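Local coordinates for protein putative D-alanine N-acetyltransferase of GNAT family (PDB 2R7H) that probably transfers an acyl group, such as acetyl from acetyl-CoA, to an as yet unproven acceptor, as expected of a GNAT-family acetyltransferase, at residues Tyr148-Ala157 with Asp168-Val176; Val26-Arg35 with Ala49-Leu60. One frame throughout, in Å; residues are numbered along the deposited sequence.

Interaction 1: residues Tyr148-Ala157 with Asp168-Val176; sequences YERAGFSAEA and DKIIYRLEV
Ile171 O is gripped by two successive amides of the facing strand: Glu156 N binds it at 2.7 Å, nearly in line with the C=O bond, and Ala157 N adds a weak bond at 3.3 Å. Two residues set against one is the signature of a classic beta bulge, and the register slips by one residue between the Ala155-Tyr172 pair and the Ala157-Ile171 pair. Ahead of the bulge, Ser154 and Arg173 form a hydrogen-bonded antiparallel pair, Arg173 N meeting Ser154 O at 2.7 Å.

Glu156, one of the bulge residues, also forms a salt bridge. Its CG stands anti to the backbone N (chi1 -174°), and the extended chain carries OE1 to 2.9 Å from Arg173 NH1. NH1 meets OE1 on its syn side, somewhat out of the carboxylate plane, the carboxylate and guanidinium planes standing 88° apart. Arg173 NE holds Glu175 as well, while NH1 and Glu156 OE2 reach the backbone of Lys160 of the second subunit.

These strands form the hairpin 154-159/167-175 at the edge of this chain's GNAT sheet, and it is entered from helix 142-150 through a Schellman motif at Gly152, whose phi is positive. The last helical turn meets Tyr172 through Tyr148 and Glu149. Tyr148 CB sits over one face of the Tyr172 ring, 4.2 Å from its centroid, whereas the two tyrosine rings are tilted at 45° to each other. At the edge of the Tyr172 ring, OH donates to Glu149 OE2 at 2.8 Å from above the carboxylate plane. Beyond the helix, Leu174 CB lies over one face of the Phe153 ring, 3.8 Å from the centroid, and Tyr148 CD1 lies over the opposite face, toward its rim. A water bridges Ser154 OG and Arg173 O.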
loop_
_atom_site.group_PDB
_atom_site.type_symbol
_atom_site.label_atom_id
_atom_site.label_comp_id
_atom_site.label_asym_id
_atom_site.label_seq_id
_atom_site.Cartn_x
_atom_site.Cartn_y
_atom_site.Cartn_z
ATOM N N TYR B 148 4.556 19.022 5.327
ATOM C CA TYR B 148 4.398 17.934 6.277
ATOM C C TYR B 148 5.194 18.161 7.553
ATOM O O TYR B 148 4.655 17.987 8.646
ATOM C CB TYR B 148 4.716 16.547 5.666
ATOM C CG TYR B 148 3.775 16.083 4.562
ATOM C CD1 TYR B 148 2.373 16.214 4.687
ATOM C CD2 TYR B 148 4.251 15.368 3.473
ATOM C CE1 TYR B 148 1.516 15.786 3.699
ATOM C CE2 TYR B 148 3.369 14.904 2.486
ATOM C CZ TYR B 148 2.001 15.115 2.626
ATOM O OH TYR B 148 1.098 14.668 1.676
ATOM N N GLU B 149 6.454 18.576 7.409
ATOM C CA GLU B 149 7.308 18.865 8.556
ATOM C C GLU B 149 6.782 20.007 9.400
ATOM O O GLU B 149 6.827 19.909 10.631
ATOM C CB GLU B 149 8.741 19.108 8.107
ATOM C CG GLU B 149 9.367 17.799 7.619
ATOM C CD GLU B 149 10.716 17.934 6.926
ATOM O OE1 GLU B 149 11.261 19.059 6.834
ATOM O OE2 GLU B 149 11.213 16.872 6.460
ATOM N N ARG B 150 6.267 21.061 8.753
ATOM C CA ARG B 150 5.689 22.224 9.471
ATOM C C ARG B 150 4.400 21.833 10.197
ATOM O O ARG B 150 4.098 22.385 11.243
ATOM C CB ARG B 150 5.394 23.388 8.519
ATOM N N ALA B 151 3.667 20.843 9.667
ATOM C CA ALA B 151 2.415 20.381 10.278
ATOM C C ALA B 151 2.638 19.402 11.431
ATOM O O ALA B 151 1.672 18.912 12.013
ATOM C CB ALA B 151 1.480 19.788 9.218
ATOM N N GLY B 152 3.885 19.116 11.775
ATOM C CA GLY B 152 4.190 18.212 12.878
ATOM C C GLY B 152 4.441 16.757 12.503
ATOM O O GLY B 152 4.482 15.915 13.397
ATOM N N PHE B 153 4.560 16.460 11.205
ATOM C CA PHE B 153 4.848 15.087 10.745
ATOM C C PHE B 153 6.337 14.931 10.900
ATOM O O PHE B 153 7.081 15.905 10.805
ATOM C CB PHE B 153 4.545 14.800 9.257
ATOM C CG PHE B 153 3.074 14.612 8.883
ATOM C CD1 PHE B 153 2.210 15.695 8.694
ATOM C CD2 PHE B 153 2.586 13.322 8.580
ATOM C CE1 PHE B 153 0.878 15.479 8.282
ATOM C CE2 PHE B 153 1.256 13.095 8.183
ATOM C CZ PHE B 153 0.399 14.166 8.041
ATOM N N SER B 154 6.774 13.723 11.185
ATOM C CA SER B 154 8.182 13.441 11.302
ATOM C C SER B 154 8.490 12.403 10.206
ATOM O O SER B 154 7.661 11.552 9.886
ATOM C CB SER B 154 8.521 12.916 12.697
ATOM O OG SER B 154 7.873 11.675 12.936
ATOM N N ALA B 155 9.639 12.565 9.565
ATOM C CA ALA B 155 10.138 11.667 8.555
ATOM C C ALA B 155 10.520 10.420 9.321
ATOM O O ALA B 155 11.463 10.452 10.081
ATOM C CB ALA B 155 11.390 12.290 7.898
ATOM N N GLU B 156 9.787 9.323 9.171
ATOM C CA GLU B 156 10.126 8.074 9.903
ATOM C C GLU B 156 10.873 7.011 9.095
ATOM O O GLU B 156 11.552 6.173 9.691
ATOM C CB GLU B 156 8.886 7.481 10.558
ATOM C CG GLU B 156 9.163 6.276 11.466
ATOM C CD GLU B 156 7.966 5.783 12.194
ATOM O OE1 GLU B 156 6.847 5.952 11.673
ATOM O OE2 GLU B 156 8.151 5.153 13.266
ATOM N N ALA B 157 10.755 7.023 7.766
ATOM C CA ALA B 157 11.422 6.035 6.917
ATOM C C ALA B 157 11.748 6.640 5.560
ATOM O O ALA B 157 11.029 7.518 5.067
ATOM C CB ALA B 157 10.508 4.826 6.722
ATOM N N ASP B 168 13.650 8.665 -4.039
ATOM C CA ASP B 168 13.351 7.987 -2.785
ATOM C C ASP B 168 11.953 8.258 -2.292
ATOM O O ASP B 168 11.405 9.312 -2.600
ATOM C CB ASP B 168 14.280 8.503 -1.694
ATOM C CG ASP B 168 15.750 8.310 -2.018
ATOM O OD1 ASP B 168 16.090 7.540 -2.945
ATOM O OD2 ASP B 168 16.555 8.946 -1.318
ATOM N N LYS B 169 11.381 7.306 -1.539
ATOM C CA LYS B 169 10.069 7.502 -0.937
ATOM C C LYS B 169 10.370 7.851 0.483
ATOM O O LYS B 169 11.142 7.122 1.108
ATOM C CB LYS B 169 9.188 6.239 -0.951
ATOM C CG LYS B 169 7.762 6.527 -0.347
ATOM C CD LYS B 169 6.756 5.466 -0.647
ATOM C CE LYS B 169 6.962 4.220 0.060
ATOM N NZ LYS B 169 5.748 3.332 -0.127
ATOM N N ILE B 170 9.784 8.947 0.988
ATOM C CA ILE B 170 9.954 9.367 2.385
ATOM C C ILE B 170 8.580 9.148 3.024
ATOM O O ILE B 170 7.563 9.576 2.457
ATOM C CB ILE B 170 10.388 10.839 2.599
ATOM C CG1 ILE B 170 11.762 11.146 1.983
ATOM C CG2 ILE B 170 10.511 11.131 4.137
ATOM C CD1 ILE B 170 11.841 11.035 0.547
ATOM N N ILE B 171 8.555 8.474 4.175
ATOM C CA ILE B 171 7.301 8.180 4.889
ATOM C C ILE B 171 7.284 9.056 6.127
ATOM O O ILE B 171 8.210 9.003 6.967
ATOM C CB ILE B 171 7.129 6.691 5.267
ATOM C CG1 ILE B 171 7.251 5.782 4.024
ATOM C CG2 ILE B 171 5.749 6.486 5.913
ATOM C CD1 ILE B 171 7.232 4.259 4.307
ATOM N N TYR B 172 6.254 9.907 6.188
ATOM C CA TYR B 172 6.023 10.858 7.240
ATOM C C TYR B 172 4.963 10.334 8.167
ATOM O O TYR B 172 3.941 9.824 7.750
ATOM C CB TYR B 172 5.614 12.230 6.640
ATOM C CG TYR B 172 6.781 13.007 6.100
ATOM C CD1 TYR B 172 7.598 13.752 6.960
ATOM C CD2 TYR B 172 7.063 13.030 4.753
ATOM C CE1 TYR B 172 8.679 14.460 6.483
ATOM C CE2 TYR B 172 8.143 13.750 4.280
ATOM C CZ TYR B 172 8.938 14.444 5.136
ATOM O OH TYR B 172 10.003 15.124 4.630
ATOM N N ARG B 173 5.195 10.496 9.447
ATOM C CA ARG B 173 4.306 10.012 10.487
ATOM C C ARG B 173 3.681 11.154 11.316
ATOM O O ARG B 173 4.390 12.056 11.719
ATOM C CB ARG B 173 5.193 9.223 11.457
ATOM C CG ARG B 173 4.512 8.571 12.665
ATOM C CD ARG B 173 5.544 8.319 13.695
ATOM N NE ARG B 173 4.981 7.641 14.846
ATOM C CZ ARG B 173 4.756 6.340 14.911
ATOM N NH1 ARG B 173 4.974 5.536 13.861
ATOM N NH2 ARG B 173 4.243 5.856 16.030
ATOM N N LEU B 174 2.366 11.101 11.565
ATOM C CA LEU B 174 1.729 12.071 12.481
ATOM C C LEU B 174 0.984 11.266 13.532
ATOM O O LEU B 174 0.128 10.459 13.206
ATOM C CB LEU B 174 0.721 12.984 11.789
ATOM C CG LEU B 174 0.061 14.103 12.620
ATOM C CD1 LEU B 174 1.052 15.189 12.951
ATOM C CD2 LEU B 174 -1.052 14.722 11.837
ATOM N N GLU B 175 1.346 11.436 14.792
ATOM C CA GLU B 175 0.645 10.773 15.898
ATOM C C GLU B 175 -0.544 11.680 16.154
ATOM O O GLU B 175 -0.393 12.896 16.374
ATOM C CB GLU B 175 1.530 10.632 17.119
ATOM C CG GLU B 175 2.727 9.734 16.822
ATOM C CD GLU B 175 3.639 9.471 17.973
ATOM O OE1 GLU B 175 3.282 9.807 19.116
ATOM O OE2 GLU B 175 4.730 8.905 17.731
ATOM N N VAL B 176 -1.722 11.078 16.069
ATOM C CA VAL B 176 -3.043 11.732 16.200
ATOM C C VAL B 176 -3.727 11.592 17.589
ATOM O O VAL B 176 -4.625 12.377 17.943
ATOM C CB VAL B 176 -3.946 11.244 15.004
ATOM C CG1 VAL B 176 -5.339 11.022 15.387
ATOM C CG2 VAL B 176 -3.779 12.171 13.766
HETATM O O HOH W 1 3.757 13.313 15.253
HETATM O O HOH W 2 5.784 11.831 14.633
#

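Interaction 2: residues Val26-Arg35 with Ala49-Leu60; sequences VLPQDALLVR and ADVAQELVDEHL
The Arg35 guanidinium carries Ala49 CB over one face, toward its rim, and takes Asp50 OD1 and Gln53 OE1 at its edge; the His59 ring is covered on one face by Val26 CG2, 3.7 Å from the centroid, a CH-pi contact. The Arg35 cluster lies at one end of an antiparallel helix pair, segments 30-35 and 49-60, whose N-to-C directions are 159° apart and whose axes come within 8.4 Å; His59 meets the loop residue Val26 beyond the other end. Helices 30-41 and 46-61 form the N-terminal helical pair that packs on the sheet of the GNAT fold, where Val34 and Val56 also touch strand 69-75.

Arg35 CG is anti to the backbone N (chi1 -165°) and the chain is extended to NE, which lays it alongside Asp50. NH1 and NH2 grip the single atom Asp50 OD1 end-on, at 2.9 and 3.1 Å, from the same face of the carboxylate. NH1 gives a further bond to Gln53 OE1 in the plane of that carbonyl, and NE pairs with Glu39, so several anchors restrict the guanidinium's rotation.

Between the ends the packing is largely apolar: Val34 CG2 and Val56 CG2 meet tip to tip at 3.8 Å, and Val56 CG1 rests against Ala31 N and Val26 CG1. His59 ND1 is held by Tyr68 O. Leu27 N donates almost straight (178°) to Asp30 OD2 at 2.7 Å, an oxygen that also pairs with Arg23.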
loop_
_atom_site.group_PDB
_atom_site.type_symbol
_atom_site.label_atom_id
_atom_site.label_comp_id
_atom_site.label_asym_id
_atom_site.label_seq_id
_atom_site.Cartn_x
_atom_site.Cartn_y
_atom_site.Cartn_z
ATOM N N VAL B 26 -19.722 13.020 -0.879
ATOM C CA VAL B 26 -19.279 12.984 -2.264
ATOM C C VAL B 26 -20.514 13.082 -3.135
ATOM O O VAL B 26 -21.458 12.313 -2.958
ATOM C CB VAL B 26 -18.511 11.696 -2.604
ATOM C CG1 VAL B 26 -18.091 11.689 -4.062
ATOM C CG2 VAL B 26 -17.308 11.586 -1.738
ATOM N N LEU B 27 -20.503 14.049 -4.047
ATOM C CA LEU B 27 -21.587 14.289 -4.976
ATOM C C LEU B 27 -21.099 13.895 -6.379
ATOM O O LEU B 27 -19.895 13.743 -6.589
ATOM C CB LEU B 27 -21.971 15.772 -4.948
ATOM C CG LEU B 27 -22.306 16.331 -3.556
ATOM C CD1 LEU B 27 -22.590 17.809 -3.633
ATOM C CD2 LEU B 27 -23.473 15.606 -2.922
ATOM N N PRO B 28 -22.026 13.693 -7.339
ATOM C CA PRO B 28 -21.633 13.347 -8.733
ATOM C C PRO B 28 -20.711 14.371 -9.449
ATOM O O PRO B 28 -19.873 13.974 -10.278
ATOM C CB PRO B 28 -22.976 13.246 -9.449
ATOM C CG PRO B 28 -23.947 12.922 -8.366
ATOM C CD PRO B 28 -23.493 13.715 -7.193
ATOM N N GLN B 29 -20.863 15.658 -9.116
ATOM C CA GLN B 29 -20.037 16.733 -9.667
ATOM C C GLN B 29 -18.553 16.657 -9.256
ATOM O O GLN B 29 -17.678 17.158 -9.967
ATOM C CB GLN B 29 -20.583 18.080 -9.164
ATOM N N ASP B 30 -18.276 15.997 -8.132
ATOM C CA ASP B 30 -16.923 15.919 -7.567
ATOM C C ASP B 30 -15.780 15.237 -8.332
ATOM O O ASP B 30 -14.638 15.732 -8.281
ATOM C CB ASP B 30 -16.998 15.330 -6.148
ATOM C CG ASP B 30 -17.798 16.202 -5.174
ATOM O OD1 ASP B 30 -17.919 17.438 -5.356
ATOM O OD2 ASP B 30 -18.301 15.626 -4.192
ATOM N N ALA B 31 -16.077 14.115 -8.986
ATOM C CA ALA B 31 -15.088 13.353 -9.764
ATOM C C ALA B 31 -14.355 14.234 -10.782
ATOM O O ALA B 31 -13.126 14.221 -10.840
ATOM C CB ALA B 31 -15.762 12.190 -10.479
ATOM N N LEU B 32 -15.107 15.025 -11.540
ATOM C CA LEU B 32 -14.512 15.909 -12.533
ATOM C C LEU B 32 -13.886 17.164 -11.887
ATOM O O LEU B 32 -12.850 17.632 -12.360
ATOM C CB LEU B 32 -15.527 16.295 -13.601
ATOM C CG LEU B 32 -14.883 16.822 -14.880
ATOM C CD1 LEU B 32 -14.056 15.694 -15.541
ATOM C CD2 LEU B 32 -15.951 17.365 -15.854
ATOM N N LEU B 33 -14.506 17.696 -10.818
ATOM C CA LEU B 33 -13.982 18.874 -10.090
ATOM C C LEU B 33 -12.641 18.528 -9.479
ATOM O O LEU B 33 -11.732 19.362 -9.480
ATOM C CB LEU B 33 -14.961 19.369 -9.004
ATOM C CG LEU B 33 -16.267 20.019 -9.449
ATOM C CD1 LEU B 33 -17.273 20.114 -8.324
ATOM C CD2 LEU B 33 -16.002 21.386 -10.074
ATOM N N VAL B 34 -12.540 17.317 -8.924
ATOM C CA VAL B 34 -11.291 16.815 -8.342
ATOM C C VAL B 34 -10.225 16.699 -9.430
ATOM O O VAL B 34 -9.068 17.130 -9.242
ATOM C CB VAL B 34 -11.493 15.468 -7.639
ATOM C CG1 VAL B 34 -10.174 14.699 -7.502
ATOM C CG2 VAL B 34 -12.213 15.697 -6.292
ATOM N N ARG B 35 -10.620 16.132 -10.563
ATOM C CA ARG B 35 -9.678 15.986 -11.675
ATOM C C ARG B 35 -9.125 17.346 -12.052
ATOM O O ARG B 35 -7.919 17.497 -12.124
ATOM C CB ARG B 35 -10.306 15.346 -12.895
ATOM C CG ARG B 35 -9.217 14.895 -13.856
ATOM C CD ARG B 35 -9.701 14.463 -15.191
ATOM N NE ARG B 35 -8.507 14.047 -15.924
ATOM C CZ ARG B 35 -7.950 12.835 -15.903
ATOM N NH1 ARG B 35 -8.538 11.843 -15.269
ATOM N NH2 ARG B 35 -6.812 12.614 -16.595
ATOM N N ALA B 49 -3.775 11.761 -12.392
ATOM C CA ALA B 49 -5.051 12.469 -12.357
ATOM C C ALA B 49 -6.197 11.436 -12.532
ATOM O O ALA B 49 -7.297 11.599 -11.972
ATOM C CB ALA B 49 -5.126 13.639 -13.448
ATOM N N ASP B 50 -5.951 10.372 -13.302
ATOM C CA ASP B 50 -6.947 9.299 -13.483
ATOM C C ASP B 50 -7.213 8.604 -12.174
ATOM O O ASP B 50 -8.359 8.266 -11.875
ATOM C CB ASP B 50 -6.474 8.204 -14.452
ATOM C CG ASP B 50 -6.326 8.663 -15.886
ATOM O OD1 ASP B 50 -7.084 9.530 -16.330
ATOM O OD2 ASP B 50 -5.482 8.067 -16.598
ATOM N N VAL B 51 -6.143 8.343 -11.429
ATOM C CA VAL B 51 -6.262 7.710 -10.120
ATOM C C VAL B 51 -7.103 8.649 -9.224
ATOM O O VAL B 51 -8.134 8.228 -8.691
ATOM C CB VAL B 51 -4.869 7.379 -9.470
ATOM C CG1 VAL B 51 -5.047 6.834 -8.044
ATOM C CG2 VAL B 51 -4.082 6.386 -10.338
ATOM N N ALA B 52 -6.701 9.924 -9.148
ATOM C CA ALA B 52 -7.405 10.935 -8.344
ATOM C C ALA B 52 -8.911 10.917 -8.589
ATOM O O ALA B 52 -9.692 10.869 -7.639
ATOM C CB ALA B 52 -6.812 12.321 -8.582
ATOM N N GLN B 53 -9.310 10.868 -9.857
ATOM C CA GLN B 53 -10.720 10.831 -10.230
ATOM C C GLN B 53 -11.384 9.482 -9.941
ATOM O O GLN B 53 -12.548 9.456 -9.521
ATOM C CB GLN B 53 -10.883 11.167 -11.712
ATOM C CG GLN B 53 -12.349 11.204 -12.184
ATOM C CD GLN B 53 -12.496 11.562 -13.644
ATOM O OE1 GLN B 53 -11.520 11.800 -14.336
ATOM N NE2 GLN B 53 -13.733 11.587 -14.120
ATOM N N GLU B 54 -10.658 8.382 -10.162
ATOM C CA GLU B 54 -11.198 7.027 -9.942
ATOM C C GLU B 54 -11.621 6.801 -8.489
ATOM O O GLU B 54 -12.672 6.193 -8.243
ATOM C CB GLU B 54 -10.206 5.948 -10.400
ATOM N N LEU B 55 -10.820 7.301 -7.540
ATOM C CA LEU B 55 -11.133 7.195 -6.104
ATOM C C LEU B 55 -12.473 7.857 -5.758
ATOM O O LEU B 55 -13.185 7.371 -4.894
ATOM C CB LEU B 55 -10.036 7.841 -5.258
ATOM C CG LEU B 55 -8.614 7.269 -5.290
ATOM C CD1 LEU B 55 -7.672 8.088 -4.415
ATOM C CD2 LEU B 55 -8.581 5.815 -4.868
ATOM N N VAL B 56 -12.787 8.978 -6.413
ATOM C CA VAL B 56 -14.034 9.691 -6.179
ATOM C C VAL B 56 -15.194 8.884 -6.774
ATOM O O VAL B 56 -16.278 8.816 -6.184
ATOM C CB VAL B 56 -14.006 11.118 -6.754
ATOM C CG1 VAL B 56 -15.347 11.784 -6.560
ATOM C CG2 VAL B 56 -12.896 11.950 -6.098
ATOM N N ASP B 57 -14.960 8.291 -7.943
ATOM C CA ASP B 57 -15.963 7.457 -8.606
ATOM C C ASP B 57 -16.251 6.179 -7.808
ATOM O O ASP B 57 -17.417 5.816 -7.667
ATOM C CB ASP B 57 -15.552 7.128 -10.047
ATOM C CG ASP B 57 -15.571 8.350 -10.962
ATOM O OD1 ASP B 57 -16.420 9.256 -10.777
ATOM O OD2 ASP B 57 -14.759 8.370 -11.912
ATOM N N GLU B 58 -15.218 5.511 -7.282
ATOM C CA GLU B 58 -15.424 4.296 -6.464
ATOM C C GLU B 58 -16.246 4.627 -5.194
ATOM O O GLU B 58 -17.031 3.787 -4.744
ATOM C CB GLU B 58 -14.106 3.555 -6.120
ATOM C CG GLU B 58 -13.439 2.812 -7.277
ATOM N N HIS B 59 -16.068 5.830 -4.626
ATOM C CA HIS B 59 -16.851 6.258 -3.457
ATOM C C HIS B 59 -18.302 6.459 -3.908
ATOM O O HIS B 59 -19.222 6.221 -3.125
ATOM C CB HIS B 59 -16.319 7.538 -2.836
ATOM C CG HIS B 59 -16.986 7.903 -1.546
ATOM N ND1 HIS B 59 -16.376 7.738 -0.322
ATOM C CD2 HIS B 59 -18.217 8.405 -1.285
ATOM C CE1 HIS B 59 -17.195 8.134 0.634
ATOM N NE2 HIS B 59 -18.318 8.543 0.076
ATOM N N LEU B 60 -18.501 6.945 -5.138
ATOM C CA LEU B 60 -19.851 7.095 -5.694
ATOM C C LEU B 60 -20.478 5.734 -6.072
ATOM O O LEU B 60 -21.684 5.575 -5.902
ATOM C CB LEU B 60 -19.882 8.062 -6.892
ATOM C CG LEU B 60 -19.793 9.555 -6.580
ATOM C CD1 LEU B 60 -19.522 10.362 -7.839
ATOM C CD2 LEU B 60 -21.072 10.013 -5.897
#

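Overall arrangement
Interaction 2 closes before interaction 1 opens along the chain. Their centres are 26 Å apart, on opposite sides of the chain's centre, and their nearest atoms remain about 13 Å from each other. The seven-stranded mixed sheet relates them: 26-35 with 49-60 packs on strands 69-75 and 78-87, in its N-terminal half, whereas 148-157 with 168-176 forms the other end, where 154-159 is the outermost strand of this chain. Only interaction 1 touches the second subunit, through Glu156, Ala157, Ile171 and Arg173. One contact therefore joins the two helices that lie on strands 69-75 and 78-87, and the other combines the terminal hairpin with the dimer interface.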